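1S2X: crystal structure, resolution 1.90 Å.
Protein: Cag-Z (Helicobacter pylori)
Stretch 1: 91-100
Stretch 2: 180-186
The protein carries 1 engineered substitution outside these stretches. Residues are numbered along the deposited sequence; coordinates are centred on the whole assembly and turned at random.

Stretch 1 91-100: CKQEKTFAES
Stretch 2 180-186: IILSKNK

Stretch 1 is helical throughout and belongs to a longer helix; phi/psi stay close to helical values, with psi shifting to -13 at Glu99 (-74/-13) and Ser100 (-97/-13). Backbone hydrogen bonds of the i to i+4 type hold it, among them Lys95 N to Cys91 O at 2.7 Å and Ala98 N to Glu94 O at 2.8 Å. Stretch 2 enters as the last part of a helix and then opens into an extended segment, with Lys184 at -39/104 and Asn185 at -40/165. The two stretches run in the same general sense and diverge: CA of Lys92 lies 6.5 Å from CA of Leu182, whereas CA of Glu99 and CA of Lys186 are 9.6 Å apart.

Leu182 (m, t) anchors the close end. Its CA-to-CB bond points sideways, but the end of the side chain comes nearer the first helix, placing Leu182 CD1 3.5 Å from Cys91 CB and Leu182 CD2 3.6 Å from Lys92 N. Cys91 (m) points toward stretch 2; it and Leu182 are both buried, and their contact is apolar.

Lys95, also directed toward stretch 2, begins t, t and continues with chi3 110° and chi4 143°. Its aliphatic part packs against the Leu182 carbonyl, with Lys95 CD 3.3 Å from Leu182 O. Lys95 NZ lies 3.6 Å from Ile181 O, not a hydrogen bond, and 3.6 Å from Lys184 CB, a plain van der Waals contact.

At the wider end the pairing is ionic. Glu99 (m, t, chi3 -45°) points toward stretch 2, and the long side chain of Lys186 (chi1 -103°, chi2 33°, chi3 t, chi4 -100°) spans the gap. Lys186 NZ donates a weak hydrogen bond of 3.2 Å to Glu99 OE2 within a salt bridge. The same carboxylate oxygen, Glu99 OE2, forms a long salt bridge with Lys95 NZ at 3.8 Å, so it serves two cations. Lys186 is, however, poorly ordered.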

ATOM      1  N   CYS A  91      16.946   1.124  -8.201  1.00 38.07           N
ATOM      2  CA  CYS A  91      17.092   2.351  -8.977  1.00 42.83           C
ATOM      3  C   CYS A  91      18.378   3.105  -8.671  1.00 54.39           C
ATOM      4  O   CYS A  91      18.940   3.754  -9.564  1.00 58.44           O
ATOM      5  CB  CYS A  91      15.883   3.266  -8.735  1.00 41.30           C
ATOM      6  SG  CYS A  91      14.318   2.514  -9.276  1.00 38.15           S
ATOM      7  N   LYS A  92      18.859   3.043  -7.432  1.00 53.17           N
ATOM      8  CA  LYS A  92      20.059   3.785  -7.068  1.00 57.15           C
ATOM      9  C   LYS A  92      21.296   3.226  -7.783  1.00 54.24           C
ATOM     10  O   LYS A  92      22.122   4.025  -8.227  1.00 58.19           O
ATOM     11  CB  LYS A  92      20.296   3.787  -5.557  1.00 57.51           C
ATOM     12  CG  LYS A  92      21.128   4.980  -5.101  1.00 62.98           C
ATOM     13  CD  LYS A  92      20.738   5.428  -3.705  1.00 71.73           C
ATOM     14  CE  LYS A  92      21.904   5.988  -2.913  1.00 73.03           C
ATOM     15  NZ  LYS A  92      23.001   4.986  -2.760  1.00 68.66           N
ATOM     16  N   GLN A  93      21.358   1.910  -7.860  1.00 45.27           N
ATOM     17  CA  GLN A  93      22.368   1.111  -8.515  1.00 46.14           C
ATOM     18  C   GLN A  93      22.314   1.368 -10.021  1.00 57.10           C
ATOM     19  O   GLN A  93      23.330   1.627 -10.664  1.00 51.11           O
ATOM     20  CB  GLN A  93      22.177  -0.378  -8.234  1.00 48.84           C
ATOM     21  CG  GLN A  93      22.610  -1.302  -9.362  1.00 52.24           C
ATOM     22  CD  GLN A  93      22.923  -2.710  -8.885  1.00 64.35           C
ATOM     23  OE1 GLN A  93      23.181  -3.619  -9.679  1.00 68.53           O
ATOM     24  NE2 GLN A  93      22.911  -2.902  -7.567  1.00 65.82           N
ATOM     25  N   GLU A  94      21.102   1.306 -10.564  1.00 58.66           N
ATOM     26  CA  GLU A  94      20.915   1.646 -11.973  1.00 57.08           C
ATOM     27  C   GLU A  94      21.445   3.061 -12.197  1.00 59.08           C
ATOM     28  O   GLU A  94      22.270   3.294 -13.083  1.00 62.95           O
ATOM     29  CB  GLU A  94      19.454   1.531 -12.397  1.00 55.85           C
ATOM     30  CG  GLU A  94      18.952   0.103 -12.541  1.00 54.68           C
ATOM     31  CD  GLU A  94      17.608  -0.010 -13.231  1.00 50.88           C
ATOM     32  OE1 GLU A  94      17.193   0.902 -13.977  1.00 48.08           O
ATOM     33  OE2 GLU A  94      16.954  -1.056 -13.035  1.00 41.44           O
ATOM     34  N   LYS A  95      20.958   3.985 -11.366  1.00 52.83           N
ATOM     35  CA  LYS A  95      21.350   5.384 -11.470  1.00 47.54           C
ATOM     36  C   LYS A  95      22.867   5.522 -11.491  1.00 55.57           C
ATOM     37  O   LYS A  95      23.430   6.283 -12.275  1.00 52.92           O
ATOM     38  CB  LYS A  95      20.781   6.226 -10.328  1.00 50.36           C
ATOM     39  CG  LYS A  95      20.564   7.678 -10.747  1.00 52.25           C
ATOM     40  CD  LYS A  95      20.248   8.578  -9.559  1.00 47.39           C
ATOM     41  CE  LYS A  95      21.400   9.531  -9.277  1.00 53.77           C
ATOM     42  NZ  LYS A  95      20.909  10.869  -8.841  1.00 66.61           N
ATOM     43  N   THR A  96      23.545   4.779 -10.616  1.00 58.38           N
ATOM     44  CA  THR A  96      24.997   4.926 -10.578  1.00 60.46           C
ATOM     45  C   THR A  96      25.620   4.418 -11.879  1.00 55.73           C
ATOM     46  O   THR A  96      26.399   5.148 -12.493  1.00 57.58           O
ATOM     47  CB  THR A  96      25.617   4.195  -9.378  1.00 65.02           C
ATOM     48  OG1 THR A  96      24.965   4.603  -8.174  1.00 51.45           O
ATOM     49  CG2 THR A  96      27.091   4.570  -9.229  1.00 70.18           C
ATOM     50  N   PHE A  97      25.283   3.202 -12.276  1.00 51.04           N
ATOM     51  CA  PHE A  97      25.796   2.568 -13.481  1.00 43.57           C
ATOM     52  C   PHE A  97      25.495   3.390 -14.726  1.00 47.53           C
ATOM     53  O   PHE A  97      26.246   3.310 -15.703  1.00 55.46           O
ATOM     54  CB  PHE A  97      25.219   1.162 -13.684  1.00 51.10           C
ATOM     55  CG  PHE A  97      25.863   0.416 -14.845  1.00 56.36           C
ATOM     56  CD1 PHE A  97      27.043  -0.285 -14.666  1.00 61.56           C
ATOM     57  CD2 PHE A  97      25.281   0.419 -16.099  1.00 54.63           C
ATOM     58  CE1 PHE A  97      27.638  -0.964 -15.712  1.00 61.54           C
ATOM     59  CE2 PHE A  97      25.862  -0.255 -17.153  1.00 55.05           C
ATOM     60  CZ  PHE A  97      27.045  -0.948 -16.962  1.00 62.28           C
ATOM     61  N   ALA A  98      24.422   4.179 -14.722  1.00 45.94           N
ATOM     62  CA  ALA A  98      24.199   5.022 -15.900  1.00 49.97           C
ATOM     63  C   ALA A  98      25.178   6.199 -15.915  1.00 56.40           C
ATOM     64  O   ALA A  98      25.687   6.594 -16.965  1.00 53.17           O
ATOM     65  CB  ALA A  98      22.771   5.523 -15.959  1.00 44.03           C
ATOM     66  N   GLU A  99      25.430   6.768 -14.741  1.00 53.56           N
ATOM     67  CA  GLU A  99      26.330   7.907 -14.601  1.00 52.91           C
ATOM     68  C   GLU A  99      27.777   7.441 -14.746  1.00 60.30           C
ATOM     69  O   GLU A  99      28.696   8.241 -14.902  1.00 60.58           O
ATOM     70  CB  GLU A  99      26.153   8.621 -13.264  1.00 43.72           C
ATOM     71  CG  GLU A  99      24.731   8.968 -12.893  1.00 41.97           C
ATOM     72  CD  GLU A  99      24.561   9.311 -11.425  1.00 47.41           C
ATOM     73  OE1 GLU A  99      25.105   8.574 -10.573  1.00 44.47           O
ATOM     74  OE2 GLU A  99      23.879  10.325 -11.147  1.00 49.54           O
ATOM     75  N   SER A 100      27.974   6.126 -14.700  1.00 63.17           N
ATOM     76  CA  SER A 100      29.314   5.580 -14.887  1.00 73.00           C
ATOM     77  C   SER A 100      29.514   5.146 -16.338  1.00 76.47           C
ATOM     78  O   SER A 100      30.634   4.856 -16.759  1.00 98.68           O
ATOM     79  CB  SER A 100      29.560   4.390 -13.957  1.00 73.07           C
ATOM     80  OG  SER A 100      29.633   4.774 -12.597  1.00 74.34           O
ATOM     81  N   ILE A 180      12.980  12.325  -4.798  1.00 50.75           N
ATOM     82  CA  ILE A 180      13.866  13.487  -4.827  1.00 45.46           C
ATOM     83  C   ILE A 180      15.287  13.016  -5.116  1.00 45.03           C
ATOM     84  O   ILE A 180      15.921  13.387  -6.095  1.00 59.75           O
ATOM     85  CB  ILE A 180      13.855  14.249  -3.496  1.00 50.31           C
ATOM     86  CG1 ILE A 180      12.548  15.005  -3.226  1.00 50.09           C
ATOM     87  CG2 ILE A 180      15.037  15.197  -3.398  1.00 68.44           C
ATOM     88  CD1 ILE A 180      11.587  14.947  -4.395  1.00 62.38           C
ATOM     89  N   ILE A 181      15.753  12.153  -4.223  1.00 39.87           N
ATOM     90  CA  ILE A 181      17.103  11.616  -4.326  1.00 46.27           C
ATOM     91  C   ILE A 181      17.369  11.027  -5.704  1.00 51.55           C
ATOM     92  O   ILE A 181      18.316  11.426  -6.380  1.00 49.40           O
ATOM     93  CB  ILE A 181      17.347  10.565  -3.225  1.00 43.59           C
ATOM     94  CG1 ILE A 181      17.134  11.080  -1.801  1.00 40.72           C
ATOM     95  CG2 ILE A 181      18.733   9.954  -3.353  1.00 53.36           C
ATOM     96  CD1 ILE A 181      17.687  10.139  -0.751  1.00 41.20           C
ATOM     97  N   LEU A 182      16.546  10.081  -6.133  1.00 49.52           N
ATOM     98  CA  LEU A 182      16.781   9.347  -7.365  1.00 43.92           C
ATOM     99  C   LEU A 182      16.703  10.225  -8.603  1.00 49.73           C
ATOM    100  O   LEU A 182      17.272   9.918  -9.653  1.00 43.22           O
ATOM    101  CB  LEU A 182      15.746   8.221  -7.499  1.00 39.53           C
ATOM    102  CG  LEU A 182      15.998   6.980  -6.650  1.00 44.55           C
ATOM    103  CD1 LEU A 182      14.842   5.992  -6.782  1.00 43.14           C
ATOM    104  CD2 LEU A 182      17.304   6.304  -7.039  1.00 37.07           C
ATOM    105  N   SER A 183      15.978  11.338  -8.511  1.00 51.54           N
ATOM    106  CA  SER A 183      15.781  12.109  -9.731  1.00 54.57           C
ATOM    107  C   SER A 183      16.791  13.240  -9.910  1.00 59.86           C
ATOM    108  O   SER A 183      16.702  13.932 -10.935  1.00 54.64           O
ATOM    109  CB  SER A 183      14.364  12.692  -9.718  1.00 50.52           C
ATOM    110  OG  SER A 183      14.252  13.650  -8.677  1.00 48.85           O
ATOM    111  N   LYS A 184      17.693  13.415  -8.957  1.00 64.75           N
ATOM    112  CA  LYS A 184      18.632  14.517  -8.880  1.00 78.04           C
ATOM    113  C   LYS A 184      19.211  14.926 -10.232  1.00 82.61           C
ATOM    114  O   LYS A 184      20.072  14.248 -10.777  1.00 54.63           O
ATOM    115  CB  LYS A 184      19.809  14.182  -7.939  1.00 79.35           C
ATOM    116  CG  LYS A 184      20.970  15.146  -8.137  1.00 82.11           C
ATOM    117  CD  LYS A 184      20.562  16.546  -7.712  1.00 86.33           C
ATOM    118  CE  LYS A 184      20.268  16.601  -6.227  1.00 92.20           C
ATOM    119  NZ  LYS A 184      21.406  17.156  -5.434  1.00 99.26           N
ATOM    120  N   ASN A 185      18.712  16.045 -10.744  1.00 96.24           N
ATOM    121  CA  ASN A 185      19.093  16.595 -12.034  1.00111.01           C
ATOM    122  C   ASN A 185      20.593  16.464 -12.308  1.00120.96           C
ATOM    123  O   ASN A 185      21.392  16.180 -11.392  1.00113.04           O
ATOM    124  CB  ASN A 185      18.659  18.082 -12.100  1.00115.16           C
ATOM    125  CG  ASN A 185      17.158  18.231 -11.875  1.00119.48           C
ATOM    126  OD1 ASN A 185      16.358  17.930 -12.758  1.00119.62           O
ATOM    127  ND2 ASN A 185      16.779  18.708 -10.687  1.00132.14           N
ATOM    128  N   LYS A 186      20.966  16.663 -13.567  1.00130.53           N
ATOM    129  CA  LYS A 186      22.326  16.618 -14.080  1.00133.37           C
ATOM    130  C   LYS A 186      22.931  18.014 -14.217  1.00131.50           C
ATOM    131  O   LYS A 186      22.633  18.720 -15.208  1.00128.34           O
ATOM    132  CB  LYS A 186      22.351  15.910 -15.460  1.00137.09           C
ATOM    133  CG  LYS A 186      22.855  14.477 -15.402  1.00141.00           C
ATOM    134  CD  LYS A 186      22.398  13.825 -13.953  1.00143.23           C
ATOM    135  CE  LYS A 186      23.324  12.644 -13.664  1.00143.53           C
ATOM    136  NZ  LYS A 186      22.719  11.312 -13.981  1.00134.43           N
TER